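Local coordinates for protein oxidase/hydroxylase (Streptomyces hygroscopicus subsp. hygroscopicus, PDB 4ZPI) that probably acts as an iron-dependent 2-oxoglutarate dioxygenase of the phytanoyl-CoA dioxygenase family, at residues L99-G104 and T177-S182; F153-G158 and E202-G207. All coordinates share one frame; numbering follows the deposited sequence.

Contact 1. Residues L99-G104 and T177-S182; sequences LYLHGG and TSLVDS. With FE2 (Fe (II) ion), chain H.
Leu101 and Leu179 meet methyl to methyl, with CD1 of Leu101 3.9 Å from CD1 of Leu179 and the two side chains crossing at about a right angle. This is the tight, buried half of the contact, where the short helix 179-182 packs on strand 99-102. The second branch of Leu101 is used too: its CD2 lies 4.1 Å from CG2 of Val180. With CG1 anti to the backbone N (chi1 163°), Val180 leaves CG2 to reach the strand, where it also rests near the carbonyl of Leu99. Strand 153-156 joins this cluster, Val156 touching Leu101 and Cys154 touching Val180. Buried Ser178 belongs here as well: the Tyr100 ring meets it obliquely, CD2 3.4 Å from Ser178 OG. Ser178 is the helix N-cap, its OG accepting from Val180 N at 3.0 Å, and OG also bonds Glu253.

Toward solvent the fit is looser. The carboxylate of Asp181, turned 81° to the Tyr100 ring, comes no nearer than 4.1 Å from its OD2 to Tyr100 CE2. Both polar ends go to Arg210, which forms a salt bridge with Asp181 and a hydrogen bond with the Tyr100 hydroxyl.

Further along the strand, His102 ND1 donates to Tyr100 O at 3.2 Å, in the ring plane, which fixes the imidazole's rotation while NE2 binds iron. No hydrogen bond links the two segments directly; methyl packing and the Tyr100-Ser178 contact join them, and the carboxylate of Glu253, bonded to Leu101 N and Leu179 N, bridges strand and helix from outside.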
loop_
_atom_site.group_PDB
_atom_site.type_symbol
_atom_site.label_atom_id
_atom_site.label_comp_id
_atom_site.label_asym_id
_atom_site.label_seq_id
_atom_site.Cartn_x
_atom_site.Cartn_y
_atom_site.Cartn_z
ATOM N N LEU C 99 0.980 -7.737 31.761
ATOM C CA LEU C 99 1.571 -8.053 30.465
ATOM C C LEU C 99 1.957 -6.752 29.734
ATOM O O LEU C 99 1.083 -5.995 29.289
ATOM C CB LEU C 99 0.594 -8.894 29.637
ATOM C CG LEU C 99 0.956 -9.184 28.178
ATOM C CD1 LEU C 99 2.161 -10.080 28.080
ATOM C CD2 LEU C 99 -0.232 -9.777 27.447
ATOM N N TYR C 100 3.261 -6.487 29.630
ATOM C CA TYR C 100 3.760 -5.259 28.993
ATOM C C TYR C 100 3.503 -5.256 27.483
ATOM O O TYR C 100 3.254 -6.299 26.886
ATOM C CB TYR C 100 5.261 -5.073 29.252
ATOM C CG TYR C 100 5.642 -4.917 30.706
ATOM C CD1 TYR C 100 6.872 -5.356 31.171
ATOM C CD2 TYR C 100 4.771 -4.335 31.615
ATOM C CE1 TYR C 100 7.226 -5.215 32.499
ATOM C CE2 TYR C 100 5.116 -4.191 32.946
ATOM C CZ TYR C 100 6.342 -4.631 33.382
ATOM O OH TYR C 100 6.680 -4.480 34.707
ATOM N N LEU C 101 3.587 -4.080 26.869
ATOM C CA LEU C 101 3.279 -3.947 25.448
ATOM C C LEU C 101 4.215 -4.757 24.542
ATOM O O LEU C 101 5.428 -4.817 24.758
ATOM C CB LEU C 101 3.316 -2.472 25.027
ATOM C CG LEU C 101 2.254 -1.503 25.564
ATOM C CD1 LEU C 101 2.388 -0.126 24.900
ATOM C CD2 LEU C 101 0.852 -2.061 25.358
ATOM N N HIS C 102 3.615 -5.381 23.532
ATOM C CA HIS C 102 4.328 -6.043 22.444
ATOM C C HIS C 102 3.450 -5.921 21.199
ATOM O O HIS C 102 2.277 -5.541 21.303
ATOM C CB HIS C 102 4.617 -7.505 22.775
ATOM C CG HIS C 102 3.397 -8.280 23.132
ATOM N ND1 HIS C 102 2.826 -8.224 24.385
ATOM C CD2 HIS C 102 2.614 -9.107 22.397
ATOM C CE1 HIS C 102 1.747 -8.988 24.408
ATOM N NE2 HIS C 102 1.598 -9.540 23.216
ATOM N N GLY C 103 4.005 -6.232 20.030
ATOM C CA GLY C 103 3.290 -5.994 18.786
ATOM C C GLY C 103 3.594 -4.627 18.185
ATOM O O GLY C 103 4.602 -4.011 18.513
ATOM N N GLY C 104 2.732 -4.145 17.298
ATOM C CA GLY C 104 3.000 -2.901 16.595
ATOM C C GLY C 104 3.566 -3.079 15.198
ATOM O O GLY C 104 4.583 -3.707 14.995
ATOM N N THR C 177 9.769 2.479 32.522
ATOM C CA THR C 177 8.373 2.265 32.877
ATOM C C THR C 177 7.576 1.848 31.649
ATOM O O THR C 177 7.772 2.388 30.556
ATOM C CB THR C 177 7.746 3.538 33.483
ATOM O OG1 THR C 177 8.463 3.897 34.664
ATOM C CG2 THR C 177 6.298 3.322 33.840
ATOM N N SER C 178 6.680 0.886 31.840
ATOM C CA SER C 178 5.739 0.478 30.803
ATOM C C SER C 178 4.576 1.460 30.691
ATOM O O SER C 178 4.116 2.002 31.689
ATOM C CB SER C 178 5.216 -0.935 31.097
ATOM O OG SER C 178 4.059 -1.230 30.339
ATOM N N LEU C 179 4.097 1.676 29.470
ATOM C CA LEU C 179 2.919 2.506 29.234
ATOM C C LEU C 179 1.678 1.901 29.862
ATOM O O LEU C 179 0.645 2.546 29.981
ATOM C CB LEU C 179 2.685 2.699 27.739
ATOM C CG LEU C 179 3.778 3.442 26.980
ATOM C CD1 LEU C 179 3.402 3.580 25.509
ATOM C CD2 LEU C 179 4.018 4.795 27.622
ATOM N N VAL C 180 1.774 0.644 30.248
ATOM C CA VAL C 180 0.669 -0.047 30.881
ATOM C C VAL C 180 0.456 0.494 32.303
ATOM O O VAL C 180 -0.674 0.678 32.764
ATOM C CB VAL C 180 0.942 -1.563 30.889
ATOM C CG1 VAL C 180 0.063 -2.259 31.868
ATOM C CG2 VAL C 180 0.762 -2.134 29.484
ATOM N N ASP C 181 1.570 0.760 32.977
ATOM C CA ASP C 181 1.571 1.290 34.333
ATOM C C ASP C 181 1.524 2.803 34.317
ATOM O O ASP C 181 1.072 3.419 35.277
ATOM C CB ASP C 181 2.824 0.841 35.097
ATOM C CG ASP C 181 2.766 -0.611 35.546
ATOM O OD1 ASP C 181 1.687 -1.071 35.978
ATOM O OD2 ASP C 181 3.816 -1.292 35.488
ATOM N N SER C 182 2.013 3.393 33.226
ATOM C CA SER C 182 2.255 4.838 33.141
ATOM C C SER C 182 1.181 5.615 32.384
ATOM O O SER C 182 0.953 6.793 32.656
ATOM C CB SER C 182 3.608 5.099 32.475
ATOM O OG SER C 182 3.481 6.063 31.440
HETATM FE FE FE2 H . -0.370 -10.806 22.552
#

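Contact 2. Residues F153-G158 and E202-G207. With FE2 (Fe (II) ion), chain H.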
loop_
_atom_site.group_PDB
_atom_site.type_symbol
_atom_site.label_atom_id
_atom_site.label_comp_id
_atom_site.label_asym_id
_atom_site.label_seq_id
_atom_site.Cartn_x
_atom_site.Cartn_y
_atom_site.Cartn_z
ATOM N N PHE C 153 -7.533 -5.852 29.020
ATOM C CA PHE C 153 -6.785 -5.795 27.771
ATOM C C PHE C 153 -6.616 -4.321 27.363
ATOM O O PHE C 153 -7.593 -3.571 27.330
ATOM C CB PHE C 153 -7.514 -6.611 26.687
ATOM C CG PHE C 153 -6.878 -6.546 25.319
ATOM C CD1 PHE C 153 -7.213 -5.537 24.426
ATOM C CD2 PHE C 153 -5.961 -7.507 24.916
ATOM C CE1 PHE C 153 -6.626 -5.475 23.163
ATOM C CE2 PHE C 153 -5.369 -7.452 23.652
ATOM C CZ PHE C 153 -5.703 -6.432 22.778
ATOM N N CYS C 154 -5.386 -3.894 27.079
ATOM C CA CYS C 154 -5.182 -2.527 26.595
ATOM C C CYS C 154 -4.366 -2.481 25.300
ATOM O O CYS C 154 -3.595 -3.401 24.994
ATOM C CB CYS C 154 -4.520 -1.651 27.673
ATOM S SG CYS C 154 -2.980 -2.266 28.356
ATOM N N TYR C 155 -4.542 -1.404 24.543
ATOM C CA TYR C 155 -3.933 -1.294 23.224
ATOM C C TYR C 155 -3.640 0.161 22.846
ATOM O O TYR C 155 -4.275 1.088 23.357
ATOM C CB TYR C 155 -4.846 -1.925 22.171
ATOM C CG TYR C 155 -6.103 -1.128 21.951
ATOM C CD1 TYR C 155 -7.133 -1.152 22.883
ATOM C CD2 TYR C 155 -6.261 -0.334 20.822
ATOM C CE1 TYR C 155 -8.284 -0.421 22.696
ATOM C CE2 TYR C 155 -7.424 0.404 20.624
ATOM C CZ TYR C 155 -8.423 0.351 21.567
ATOM O OH TYR C 155 -9.571 1.071 21.392
ATOM N N VAL C 156 -2.684 0.347 21.938
ATOM C CA VAL C 156 -2.381 1.654 21.359
ATOM C C VAL C 156 -3.207 1.863 20.094
ATOM O O VAL C 156 -3.105 1.066 19.164
ATOM C CB VAL C 156 -0.876 1.782 21.031
ATOM C CG1 VAL C 156 -0.575 3.137 20.382
ATOM C CG2 VAL C 156 -0.031 1.559 22.296
ATOM N N GLN C 157 -4.026 2.916 20.062
ATOM C CA GLN C 157 -4.960 3.138 18.942
ATOM C C GLN C 157 -4.230 3.181 17.599
ATOM O O GLN C 157 -3.234 3.887 17.445
ATOM C CB GLN C 157 -5.766 4.435 19.128
ATOM C CG GLN C 157 -6.976 4.338 20.045
ATOM C CD GLN C 157 -7.316 5.669 20.711
ATOM O OE1 GLN C 157 -7.224 6.733 20.089
ATOM N NE2 GLN C 157 -7.692 5.615 21.989
ATOM N N GLY C 158 -4.713 2.397 16.640
ATOM C CA GLY C 158 -4.174 2.407 15.294
ATOM C C GLY C 158 -2.780 1.832 15.143
ATOM O O GLY C 158 -2.191 1.897 14.060
ATOM N N GLU C 202 -2.578 -9.501 15.350
ATOM C CA GLU C 202 -1.331 -9.432 16.111
ATOM C C GLU C 202 -0.400 -8.283 15.711
ATOM O O GLU C 202 0.622 -8.068 16.361
ATOM C CB GLU C 202 -0.564 -10.756 15.995
ATOM C CG GLU C 202 -1.159 -11.893 16.810
ATOM C CD GLU C 202 -1.048 -11.660 18.305
ATOM O OE1 GLU C 202 -2.096 -11.696 18.989
ATOM O OE2 GLU C 202 0.087 -11.450 18.800
ATOM N N ALA C 203 -0.739 -7.551 14.652
ATOM C CA ALA C 203 -0.030 -6.302 14.344
ATOM C C ALA C 203 -0.319 -5.199 15.392
ATOM O O ALA C 203 0.515 -4.333 15.635
ATOM C CB ALA C 203 -0.390 -5.816 12.946
ATOM N N LEU C 204 -1.492 -5.239 16.014
ATOM C CA LEU C 204 -1.822 -4.305 17.092
ATOM C C LEU C 204 -0.789 -4.345 18.230
ATOM O O LEU C 204 -0.361 -5.426 18.651
ATOM C CB LEU C 204 -3.209 -4.625 17.647
ATOM C CG LEU C 204 -3.870 -3.568 18.515
ATOM C CD1 LEU C 204 -4.210 -2.362 17.659
ATOM C CD2 LEU C 204 -5.110 -4.147 19.183
ATOM N N MET C 205 -0.378 -3.172 18.718
ATOM C CA MET C 205 0.453 -3.103 19.923
ATOM C C MET C 205 -0.475 -3.133 21.137
ATOM O O MET C 205 -1.378 -2.304 21.275
ATOM C CB MET C 205 1.327 -1.851 19.928
ATOM C CG MET C 205 2.246 -1.725 21.148
ATOM S SD MET C 205 3.411 -0.341 21.018
ATOM C CE MET C 205 3.781 -0.368 19.258
ATOM N N HIS C 206 -0.272 -4.116 22.002
ATOM C CA HIS C 206 -1.248 -4.425 23.033
ATOM C C HIS C 206 -0.578 -5.131 24.212
ATOM O O HIS C 206 0.540 -5.647 24.089
ATOM C CB HIS C 206 -2.372 -5.296 22.457
ATOM C CG HIS C 206 -1.966 -6.722 22.241
ATOM N ND1 HIS C 206 -1.233 -7.130 21.149
ATOM C CD2 HIS C 206 -2.155 -7.825 23.002
ATOM C CE1 HIS C 206 -0.990 -8.422 21.243
ATOM N NE2 HIS C 206 -1.544 -8.869 22.357
ATOM N N GLY C 207 -1.274 -5.129 25.348
ATOM C CA GLY C 207 -0.802 -5.737 26.579
ATOM C C GLY C 207 -2.003 -5.803 27.494
ATOM O O GLY C 207 -3.125 -5.654 27.024
HETATM FE FE FE2 H . -0.370 -10.806 22.552
#
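Phe153 lays its ring beside that of His206, the planes only 23° apart but slid so far that the rings barely overlap, with centroids 5.3 Å apart. CG of Phe153 is anti to the backbone N (chi1 176°), which carries the ring across to the neighbouring strand and brings CE2 to 3.3 Å from His206 CD2. Leu204 CD2 sits at the edge of the phenyl ring, and Tyr141 and Leu200 pack on it from other strands. Cutting Phe153 back to an alanine would probably open a gap beside the imidazole, with one fewer neighbour to limit its tilt.

Cys154 pairs with Gly207 as an antiparallel hydrogen-bonded pair: Cys154 N donates to Gly207 O at 2.9 Å, and the return bond runs from Gly207 N to Cys154 O. SG lies close over the glycine backbone. Tyr155 faces His206 in the following non-hydrogen-bonded pair; its CB rests 3.7 Å from Leu204 CD2, while its ring leads away to meet Phe17 edge-to-face.

At Val156 the backbone N bonds Met205 O. The two side chains run alongside each other, Val156 CG2 4.1 Å from Met205 SD, and Tyr10 of a second subunit packs on both.

On the metal side, His206 ND1 donates to Leu204 O at 3.1 Å, almost straight (174°) and in the ring plane, though from above the carbonyl plane. Its NE2 binds the iron, together with His102. Glu202, an iron ligand of this protein, stands back in this model, with OE2 3.8 Å from the metal. Strand pairing, the ND1 bond and the phenyl ring together probably hold this histidine in place at the iron of the cupin-type core.

All the touching residues of contact 2 are buried, and it lies closer to the centre of the molecule (about 9 Å from its own centre, against about 14 Å for contact 1), whereas contact 1 has Tyr100 and Asp181 near solvent. Strands 99-102 and 206-208 are neighbours in one antiparallel sheet, so the two contacts share it: His102 O accepts a probable hydrogen bond from His206 N at 3.0 Å, and Leu101 CD2 packs on the backbone of Gly207. Each supplies one histidine to the same iron. Their chemistry follows their place: contact 2 is true strand pairing, with backbone bonds and aromatic packing, while contact 1 sets a helix against an edge strand, its polar ties left to Glu253 and Arg210.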